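Long-range contacts in SusD superfamily protein (Bacteroides vulgatus, PDB 3MYV), which probably binds polysaccharide at the bacterial outer membrane as a member of the SusD superfamily: residues N88-I93 and A108-T113; D205-F210 and C346-D351; N254-T259 and P324-N329. All coordinates share one frame; numbering follows the deposited sequence. Where two conformers were deposited one is given.

Interaction 1. Residues N88-I93 and A108-T113; sequences NILNAI and ALKGET
The antiparallel helix pair 77-94 and 103-128 is joined here by Ile-89, Leu-90 and Ile-93 on the first helix and Lys-110 and Thr-113 on the second. Thr-113 touches two residues of the facing helix, one with each branch. Its CG2, anti to the backbone N (the OG1 torsion is -57°), points at Leu-90, whose CD2 lies 3.7 Å from Thr-113 CG2, the two side chains running alongside in opposite senses. On the other branch, Thr-113 OG1 is met by Ile-89 CG2 at 3.7 Å. The segments run at 148° to one another with their axes 10.0 Å apart at closest approach, and such paired helices fit the TPR-like helical framework to which SusD proteins are related. The Thr-113 hydroxyl is turned back on its own helix and donates to Leu-109 O (OG1 to O, 2.8 Å). That carbonyl also takes Thr-113 N, the two donors arriving from opposite faces of its plane. An alanine in place of Thr-113 would probably leave a gap beside Leu-90 CD2 and Ile-89 CG2 and leave Leu-109 O with the backbone donor but without the hydroxyl. One turn away, Ile-93 CD1 rests on Lys-110 CB at 4.3 Å, while Leu-90 CD2 touches Lys-110 CG at 4.1 Å; from there the extended lysine chain leads its amine away. Helix 13-27 closes over the pair, with Ala-19 against Ile-89 and Val-20 against Thr-113.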
loop_
_atom_site.group_PDB
_atom_site.type_symbol
_atom_site.label_atom_id
_atom_site.label_comp_id
_atom_site.label_asym_id
_atom_site.label_seq_id
_atom_site.Cartn_x
_atom_site.Cartn_y
_atom_site.Cartn_z
ATOM N N ASN A 88 -7.308 21.752 5.640
ATOM C CA ASN A 88 -7.618 22.718 6.715
ATOM C C ASN A 88 -6.354 23.084 7.497
ATOM O O ASN A 88 -6.155 24.257 7.856
ATOM C CB ASN A 88 -8.727 22.197 7.640
ATOM C CG ASN A 88 -10.096 22.214 6.960
ATOM O OD1 ASN A 88 -10.311 22.963 6.006
ATOM N ND2 ASN A 88 -11.026 21.409 7.461
ATOM N N ILE A 89 -5.473 22.103 7.682
ATOM C CA ILE A 89 -4.188 22.334 8.366
ATOM C C ILE A 89 -3.316 23.250 7.523
ATOM O O ILE A 89 -2.804 24.257 8.025
ATOM C CB ILE A 89 -3.463 21.006 8.676
ATOM C CG1 ILE A 89 -4.224 20.221 9.750
ATOM C CG2 ILE A 89 -2.011 21.242 9.081
ATOM C CD1 ILE A 89 -3.755 18.762 9.917
ATOM N N LEU A 90 -3.152 22.921 6.238
ATOM C CA LEU A 90 -2.296 23.720 5.363
ATOM C C LEU A 90 -2.807 25.159 5.300
ATOM O O LEU A 90 -2.016 26.101 5.358
ATOM C CB LEU A 90 -2.233 23.144 3.940
ATOM C CG LEU A 90 -1.536 21.792 3.730
ATOM C CD1 LEU A 90 -1.392 21.476 2.222
ATOM C CD2 LEU A 90 -0.171 21.772 4.430
ATOM N N ASN A 91 -4.125 25.320 5.201
ATOM C CA ASN A 91 -4.717 26.654 5.087
ATOM C C ASN A 91 -4.458 27.481 6.341
ATOM O O ASN A 91 -4.094 28.658 6.241
ATOM C CB ASN A 91 -6.211 26.588 4.791
ATOM C CG ASN A 91 -6.771 27.935 4.400
ATOM O OD1 ASN A 91 -7.576 28.510 5.122
ATOM N ND2 ASN A 91 -6.315 28.457 3.269
ATOM N N ALA A 92 -4.634 26.881 7.515
ATOM C CA ALA A 92 -4.324 27.575 8.772
ATOM C C ALA A 92 -2.873 28.076 8.750
ATOM O O ALA A 92 -2.605 29.244 9.052
ATOM C CB ALA A 92 -4.558 26.677 9.956
ATOM N N ILE A 93 -1.949 27.201 8.373
ATOM C CA ILE A 93 -0.521 27.550 8.316
ATOM C C ILE A 93 -0.268 28.685 7.318
ATOM O O ILE A 93 0.411 29.667 7.624
ATOM C CB ILE A 93 0.355 26.307 7.966
ATOM C CG1 ILE A 93 0.227 25.265 9.075
ATOM C CG2 ILE A 93 1.837 26.707 7.762
ATOM C CD1 ILE A 93 0.831 23.951 8.754
ATOM N N ALA A 108 8.344 21.211 9.083
ATOM C CA ALA A 108 8.327 19.738 9.051
ATOM C C ALA A 108 6.885 19.207 9.053
ATOM O O ALA A 108 6.527 18.275 8.305
ATOM C CB ALA A 108 9.100 19.183 10.242
ATOM N N LEU A 109 6.059 19.804 9.898
ATOM C CA LEU A 109 4.649 19.431 9.984
ATOM C C LEU A 109 3.888 19.768 8.694
ATOM O O LEU A 109 3.044 18.987 8.236
ATOM C CB LEU A 109 3.998 20.060 11.205
ATOM C CG LEU A 109 4.469 19.491 12.543
ATOM C CD1 LEU A 109 4.011 20.396 13.732
ATOM C CD2 LEU A 109 3.973 18.067 12.736
ATOM N N LYS A 110 4.196 20.918 8.095
ATOM C CA LYS A 110 3.612 21.278 6.798
ATOM C C LYS A 110 3.963 20.212 5.738
ATOM O O LYS A 110 3.077 19.712 5.033
ATOM C CB LYS A 110 4.098 22.638 6.345
ATOM C CG LYS A 110 3.655 23.029 4.935
ATOM C CD LYS A 110 4.147 24.434 4.542
ATOM C CE LYS A 110 3.954 24.683 3.037
ATOM N NZ LYS A 110 4.406 26.058 2.617
ATOM N N GLY A 111 5.241 19.863 5.646
ATOM C CA GLY A 111 5.694 18.828 4.710
ATOM C C GLY A 111 5.017 17.491 4.938
ATOM O O GLY A 111 4.611 16.786 3.984
ATOM N N GLU A 112 4.878 17.140 6.210
ATOM C CA GLU A 112 4.298 15.857 6.580
ATOM C C GLU A 112 2.825 15.827 6.184
ATOM O O GLU A 112 2.348 14.835 5.667
ATOM C CB GLU A 112 4.464 15.600 8.086
ATOM C CG GLU A 112 3.949 14.243 8.520
ATOM C CD GLU A 112 4.047 13.975 10.018
ATOM O OE1 GLU A 112 4.576 14.831 10.769
ATOM O OE2 GLU A 112 3.575 12.887 10.444
ATOM N N THR A 113 2.122 16.932 6.425
ATOM C CA THR A 113 0.727 17.080 5.993
ATOM C C THR A 113 0.588 16.919 4.474
ATOM O O THR A 113 -0.326 16.259 3.983
ATOM C CB THR A 113 0.159 18.440 6.438
ATOM O OG1 THR A 113 0.271 18.562 7.868
ATOM C CG2 THR A 113 -1.317 18.605 5.995
#

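Interaction 2. Residues D205-F210 and C346-D351; sequences DNRKAF and CKLGGD. With EDO (1,2-ethanediol), chain K.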
loop_
_atom_site.group_PDB
_atom_site.type_symbol
_atom_site.label_atom_id
_atom_site.label_comp_id
_atom_site.label_asym_id
_atom_site.label_seq_id
_atom_site.Cartn_x
_atom_site.Cartn_y
_atom_site.Cartn_z
ATOM N N ASP A 205 8.176 6.705 -14.457
ATOM C CA ASP A 205 9.367 7.539 -14.399
ATOM C C ASP A 205 10.487 6.632 -13.857
ATOM O O ASP A 205 10.956 6.796 -12.741
ATOM C CB ASP A 205 9.180 8.742 -13.465
ATOM C CG ASP A 205 8.150 9.739 -13.940
ATOM O OD1 ASP A 205 8.077 10.064 -15.157
ATOM O OD2 ASP A 205 7.409 10.226 -13.051
ATOM N N ASN A 206 10.921 5.677 -14.665
ATOM C CA ASN A 206 11.859 4.662 -14.204
ATOM C C ASN A 206 13.213 5.207 -13.776
ATOM O O ASN A 206 13.739 4.767 -12.778
ATOM C CB ASN A 206 12.006 3.565 -15.264
ATOM C CG ASN A 206 10.694 2.839 -15.483
ATOM O OD1 ASN A 206 10.165 2.786 -16.590
ATOM N ND2 ASN A 206 10.129 2.344 -14.401
ATOM N N ARG A 207 13.755 6.194 -14.493
ATOM C CA ARG A 207 15.018 6.811 -14.103
ATOM C C ARG A 207 14.893 7.501 -12.741
ATOM O O ARG A 207 15.740 7.318 -11.848
ATOM C CB ARG A 207 15.473 7.791 -15.195
ATOM C CG ARG A 207 16.709 8.609 -14.888
ATOM C CD ARG A 207 17.861 7.788 -14.366
ATOM N NE ARG A 207 18.302 6.751 -15.289
ATOM C CZ ARG A 207 19.332 5.942 -15.041
ATOM N NH1 ARG A 207 20.019 6.064 -13.900
ATOM N NH2 ARG A 207 19.676 5.011 -15.928
ATOM N N LYS A 208 13.832 8.289 -12.572
ATOM C CA LYS A 208 13.587 8.965 -11.296
ATOM C C LYS A 208 13.398 7.951 -10.165
ATOM O O LYS A 208 13.966 8.131 -9.080
ATOM C CB LYS A 208 12.381 9.916 -11.374
ATOM C CG LYS A 208 12.574 11.043 -12.419
ATOM C CD LYS A 208 11.490 12.112 -12.269
ATOM C CE LYS A 208 11.571 13.188 -13.347
ATOM N NZ LYS A 208 10.343 14.055 -13.317
ATOM N N ALA A 209 12.622 6.897 -10.421
ATOM C CA ALA A 209 12.397 5.834 -9.421
ATOM C C ALA A 209 13.691 5.142 -9.027
ATOM O O ALA A 209 13.989 4.976 -7.831
ATOM C CB ALA A 209 11.365 4.800 -9.920
ATOM N N PHE A 210 14.493 4.767 -10.020
ATOM C CA PHE A 210 15.781 4.107 -9.726
ATOM C C PHE A 210 16.688 5.038 -8.930
ATOM O O PHE A 210 17.200 4.672 -7.874
ATOM C CB PHE A 210 16.487 3.631 -10.999
ATOM C CG PHE A 210 17.825 3.045 -10.724
ATOM C CD1 PHE A 210 17.938 1.735 -10.293
ATOM C CD2 PHE A 210 18.964 3.833 -10.765
ATOM C CE1 PHE A 210 19.177 1.206 -9.958
ATOM C CE2 PHE A 210 20.200 3.312 -10.409
ATOM C CZ PHE A 210 20.301 1.999 -10.019
ATOM N N CYS A 346 15.735 -2.909 -14.076
ATOM C CA CYS A 346 15.437 -3.873 -15.103
ATOM C C CYS A 346 14.818 -3.168 -16.320
ATOM O O CYS A 346 15.234 -3.396 -17.445
ATOM C CB CYS A 346 14.515 -4.934 -14.529
ATOM S SG CYS A 346 14.222 -6.290 -15.652
ATOM N N LYS A 347 13.870 -2.258 -16.090
ATOM C CA LYS A 347 13.251 -1.524 -17.189
ATOM C C LYS A 347 14.193 -0.573 -17.908
ATOM O O LYS A 347 14.028 -0.317 -19.091
ATOM C CB LYS A 347 12.016 -0.778 -16.706
ATOM C CG LYS A 347 10.889 -1.714 -16.281
ATOM C CD LYS A 347 9.718 -0.958 -15.643
ATOM C CE LYS A 347 8.457 -1.793 -15.549
ATOM N NZ LYS A 347 7.444 -1.198 -14.603
ATOM N N LEU A 348 15.167 -0.029 -17.190
ATOM C CA LEU A 348 16.129 0.907 -17.783
ATOM C C LEU A 348 17.264 0.272 -18.588
ATOM O O LEU A 348 17.785 0.887 -19.514
ATOM C CB LEU A 348 16.734 1.791 -16.682
ATOM C CG LEU A 348 15.793 2.842 -16.101
ATOM C CD1 LEU A 348 16.306 3.325 -14.747
ATOM C CD2 LEU A 348 15.627 3.999 -17.092
ATOM N N GLY A 349 17.685 -0.933 -18.228
ATOM C CA GLY A 349 18.915 -1.497 -18.774
ATOM C C GLY A 349 20.179 -0.772 -18.356
ATOM O O GLY A 349 20.169 0.060 -17.434
ATOM N N GLY A 350 21.286 -1.094 -19.029
ATOM C CA GLY A 350 22.558 -0.445 -18.743
ATOM C C GLY A 350 23.038 -0.589 -17.314
ATOM O O GLY A 350 22.808 -1.617 -16.662
ATOM N N ASP A 351 23.691 0.467 -16.821
ATOM C CA ASP A 351 24.258 0.497 -15.485
ATOM C C ASP A 351 23.185 0.373 -14.412
ATOM O O ASP A 351 23.402 -0.266 -13.393
ATOM C CB ASP A 351 25.047 1.802 -15.254
ATOM C CG ASP A 351 26.346 1.875 -16.059
ATOM O OD1 ASP A 351 26.850 0.827 -16.529
ATOM O OD2 ASP A 351 26.872 3.005 -16.219
HETATM C C1 EDO K . 17.839 -6.663 -17.799
HETATM O O1 EDO K . 19.123 -6.449 -18.400
HETATM C C2 EDO K . 16.776 -5.891 -18.567
HETATM O O2 EDO K . 17.245 -4.552 -18.743
HETATM O O HOH W 1 21.346 2.883 -16.706
#
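The Arg-207 guanidinium, in the one of two deposited conformers described here, has Leu-348 CD1 over one face, 3.7 Å above the plane and offset toward the rim. At its edge, in plane, sits a water that accepts from Arg-207 NH2 at 2.8 Å and donates to Gly-349 O, bridging the segments. Bends about the CB-CG and CG-CD bonds fold the arginine chain so that the guanidinium comes to lie by Leu-348; the two side chains cross at about a right angle, and the arginine has a stronger polar partner in the salt bridge from NH1 to Asp-211. The flat amide of Asn-206 lies against the aliphatic part of Lys-347, with Asn-206 CG 3.9 Å from Lys-347 CD. These two side chains also cross at about a right angle, and the lysine amine continues to Glu-343, with which it forms a salt bridge, and to Asn-404.

The contact sets the first turn of helix 206-223 against the break between helices 334-348 and 350-367. At that break Gly-349 leaves the helical conformation with a positive phi of 67°, and Gly-350 also has positive phi. Just before it, Leu-348 reaches into the first turn of the facing helix: its CD1 lies 3.5 Å from Asn-206 O and 3.8 Å from Phe-210 CB, and its CG 3.9 Å from Asn-206 CB. Phe-210 is buried further in, against Ala-344 and Ala-352 of the two helices that meet at the break. Near the end of helix 334-348, a 1,2-ethanediol, probably from the crystallisation liquor, donates through O2 to Cys-346 O at 2.7 Å.

Interaction 3. Residues N254-T259 and P324-N329; sequences NSVDDT and PLECNN. With NA (sodium ion), chain C.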
loop_
_atom_site.group_PDB
_atom_site.type_symbol
_atom_site.label_atom_id
_atom_site.label_comp_id
_atom_site.label_asym_id
_atom_site.label_seq_id
_atom_site.Cartn_x
_atom_site.Cartn_y
_atom_site.Cartn_z
ATOM N N ASN A 254 -1.031 0.467 16.238
ATOM C CA ASN A 254 -2.226 -0.164 16.790
ATOM C C ASN A 254 -1.889 -0.580 18.211
ATOM O O ASN A 254 -0.722 -0.648 18.592
ATOM C CB ASN A 254 -2.574 -1.375 15.915
ATOM C CG ASN A 254 -3.947 -1.995 16.214
ATOM O OD1 ASN A 254 -4.700 -1.539 17.078
ATOM N ND2 ASN A 254 -4.262 -3.064 15.484
ATOM N N SER A 255 -2.899 -0.783 19.037
ATOM C CA SER A 255 -2.657 -1.315 20.374
ATOM C C SER A 255 -3.819 -2.197 20.775
ATOM O O SER A 255 -4.861 -2.169 20.120
ATOM C CB SER A 255 -2.498 -0.177 21.377
ATOM O OG SER A 255 -3.765 0.254 21.823
ATOM N N VAL A 256 -3.671 -2.944 21.864
ATOM C CA VAL A 256 -4.741 -3.838 22.295
ATOM C C VAL A 256 -6.000 -3.070 22.701
ATOM O O VAL A 256 -7.113 -3.578 22.513
ATOM C CB VAL A 256 -4.303 -4.791 23.434
ATOM C CG1 VAL A 256 -3.164 -5.692 22.969
ATOM C CG2 VAL A 256 -3.914 -4.018 24.689
ATOM N N ASP A 257 -5.824 -1.845 23.214
ATOM C CA ASP A 257 -6.932 -1.010 23.721
ATOM C C ASP A 257 -7.620 -0.108 22.707
ATOM O O ASP A 257 -8.575 0.568 23.034
ATOM C CB ASP A 257 -6.430 -0.119 24.852
ATOM C CG ASP A 257 -5.900 -0.914 26.015
ATOM O OD1 ASP A 257 -6.387 -2.051 26.240
ATOM O OD2 ASP A 257 -4.978 -0.406 26.688
ATOM N N ASP A 258 -7.130 -0.090 21.482
ATOM C CA ASP A 258 -7.667 0.797 20.469
ATOM C C ASP A 258 -8.326 0.018 19.360
ATOM O O ASP A 258 -7.928 -1.099 19.079
ATOM C CB ASP A 258 -6.538 1.572 19.853
ATOM C CG ASP A 258 -6.051 2.682 20.730
ATOM O OD1 ASP A 258 -6.623 2.880 21.836
ATOM O OD2 ASP A 258 -5.076 3.325 20.310
ATOM N N THR A 259 -9.283 0.640 18.678
ATOM C CA THR A 259 -9.748 0.081 17.422
ATOM C C THR A 259 -8.668 0.351 16.374
ATOM O O THR A 259 -7.866 1.273 16.547
ATOM C CB THR A 259 -11.071 0.689 16.989
ATOM O OG1 THR A 259 -10.948 2.127 16.921
ATOM C CG2 THR A 259 -12.161 0.301 17.978
ATOM N N PRO A 324 -4.221 -11.911 17.162
ATOM C CA PRO A 324 -3.852 -10.644 17.799
ATOM C C PRO A 324 -4.803 -9.466 17.490
ATOM O O PRO A 324 -5.290 -9.312 16.370
ATOM C CB PRO A 324 -2.463 -10.377 17.203
ATOM C CG PRO A 324 -2.576 -10.905 15.824
ATOM C CD PRO A 324 -3.448 -12.136 15.924
ATOM N N LEU A 325 -5.026 -8.616 18.478
ATOM C CA LEU A 325 -5.841 -7.397 18.304
ATOM C C LEU A 325 -4.991 -6.151 18.002
ATOM O O LEU A 325 -5.529 -5.095 17.626
ATOM C CB LEU A 325 -6.678 -7.154 19.576
ATOM C CG LEU A 325 -7.682 -8.251 19.957
ATOM C CD1 LEU A 325 -8.255 -8.065 21.356
ATOM C CD2 LEU A 325 -8.812 -8.335 18.956
ATOM N N GLU A 326 -3.676 -6.256 18.185
ATOM C CA GLU A 326 -2.820 -5.077 18.302
ATOM C C GLU A 326 -1.742 -4.977 17.224
ATOM O O GLU A 326 -0.817 -4.178 17.359
ATOM C CB GLU A 326 -2.150 -5.073 19.678
ATOM C CG GLU A 326 -0.944 -6.004 19.844
ATOM C CD GLU A 326 -1.277 -7.427 20.324
ATOM O OE1 GLU A 326 -2.333 -7.986 19.945
ATOM O OE2 GLU A 326 -0.443 -8.003 21.078
ATOM N N CYS A 327 -1.837 -5.774 16.160
ATOM C CA CYS A 327 -0.800 -5.722 15.114
ATOM C C CYS A 327 -0.823 -4.409 14.353
ATOM O O CYS A 327 -1.887 -3.950 13.959
ATOM C CB CYS A 327 -0.963 -6.845 14.102
ATOM S SG CYS A 327 -0.630 -8.486 14.801
ATOM N N ASN A 328 0.364 -3.850 14.134
ATOM C CA ASN A 328 0.597 -2.699 13.284
ATOM C C ASN A 328 0.650 -3.145 11.810
ATOM O O ASN A 328 1.134 -4.234 11.500
ATOM C CB ASN A 328 1.930 -2.035 13.666
ATOM C CG ASN A 328 1.903 -1.354 15.021
ATOM O OD1 ASN A 328 0.942 -1.499 15.797
ATOM N ND2 ASN A 328 2.971 -0.577 15.318
ATOM N N ASN A 329 0.157 -2.322 10.902
ATOM C CA ASN A 329 0.209 -2.639 9.483
ATOM C C ASN A 329 1.288 -1.791 8.843
ATOM O O ASN A 329 1.262 -0.549 8.906
ATOM C CB ASN A 329 -1.131 -2.368 8.812
ATOM C CG ASN A 329 -2.262 -3.198 9.392
ATOM O OD1 ASN A 329 -2.059 -4.329 9.868
ATOM N ND2 ASN A 329 -3.468 -2.640 9.352
HETATM NA NA NA C . -6.244 -2.816 18.299
HETATM O O HOH W 2 2.106 0.609 18.007
HETATM O O HOH W 3 -7.873 -3.715 19.896
#
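Asn-254 and Leu-325 meet through a sodium ion, the first of three kinds of interaction that join these two loops. Asn-254 OD1, the main-chain oxygens of Ser-255, Asp-258 and Leu-325, and a water bind the metal, and Pro-260 O completes six ligands. Leu-325 O stands 2.5 Å from the sodium and is the ligand given by segment 324-329. A type I turn from Ser-255 to Asp-258 brings the carbonyls at its two ends to the same ion, and the water ligand also donates to Val-256 O.

Hydrogen bonds form the second group. CG of Asn-254 is anti to the backbone N (chi1 -170°), which carries the amide toward the facing loop, and chi2 near 1° turns OD1 to the metal and ND2 to that loop, where ND2 donates to Cys-327 O at 3.0 Å. Cys-327 O lies close to the amide plane, although the donor stands above the plane of that carbonyl; a weaker bond runs from ND2 to Leu-325 O. Asn-254 N donates to Asn-328 OD1 at 2.8 Å, again from above the acceptor's plane, and Lys-243 shares this oxygen. A second water links Asn-254 O to Asn-328 ND2.

The third kind is van der Waals contact: Val-256, in one of its two deposited conformers, lies alongside Glu-326, CG1 to CB at 3.5 Å.

All the protein ligands are uncharged carbonyl or amide oxygens, a set suited to a hard monovalent cation, and because both loops supply them the sodium probably helps hold these surface loops together.

How the interactions relate
Along the chain, interaction 1 is complete before the others begin, while interaction 3 falls wholly within the 135 residues that separate the two segments of interaction 2. The centres of interactions 1 and 2 lie about 33 Å apart. Those of interactions 1 and 3 are about 28 Å apart, and those of interactions 2 and 3 about 38 Å; none touches another. Interaction 1 is a local pairing of neighbouring helices, 77-94 and 103-128, whereas interaction 2 brings helix 206-223 to the distant helices 334-348 and 350-367. Interaction 3 joins loops next to strands 248-252 and 329-333, across the chain's centre from interaction 2. Interactions 2 and 3 thus tie together segments 136 and 65 residues apart.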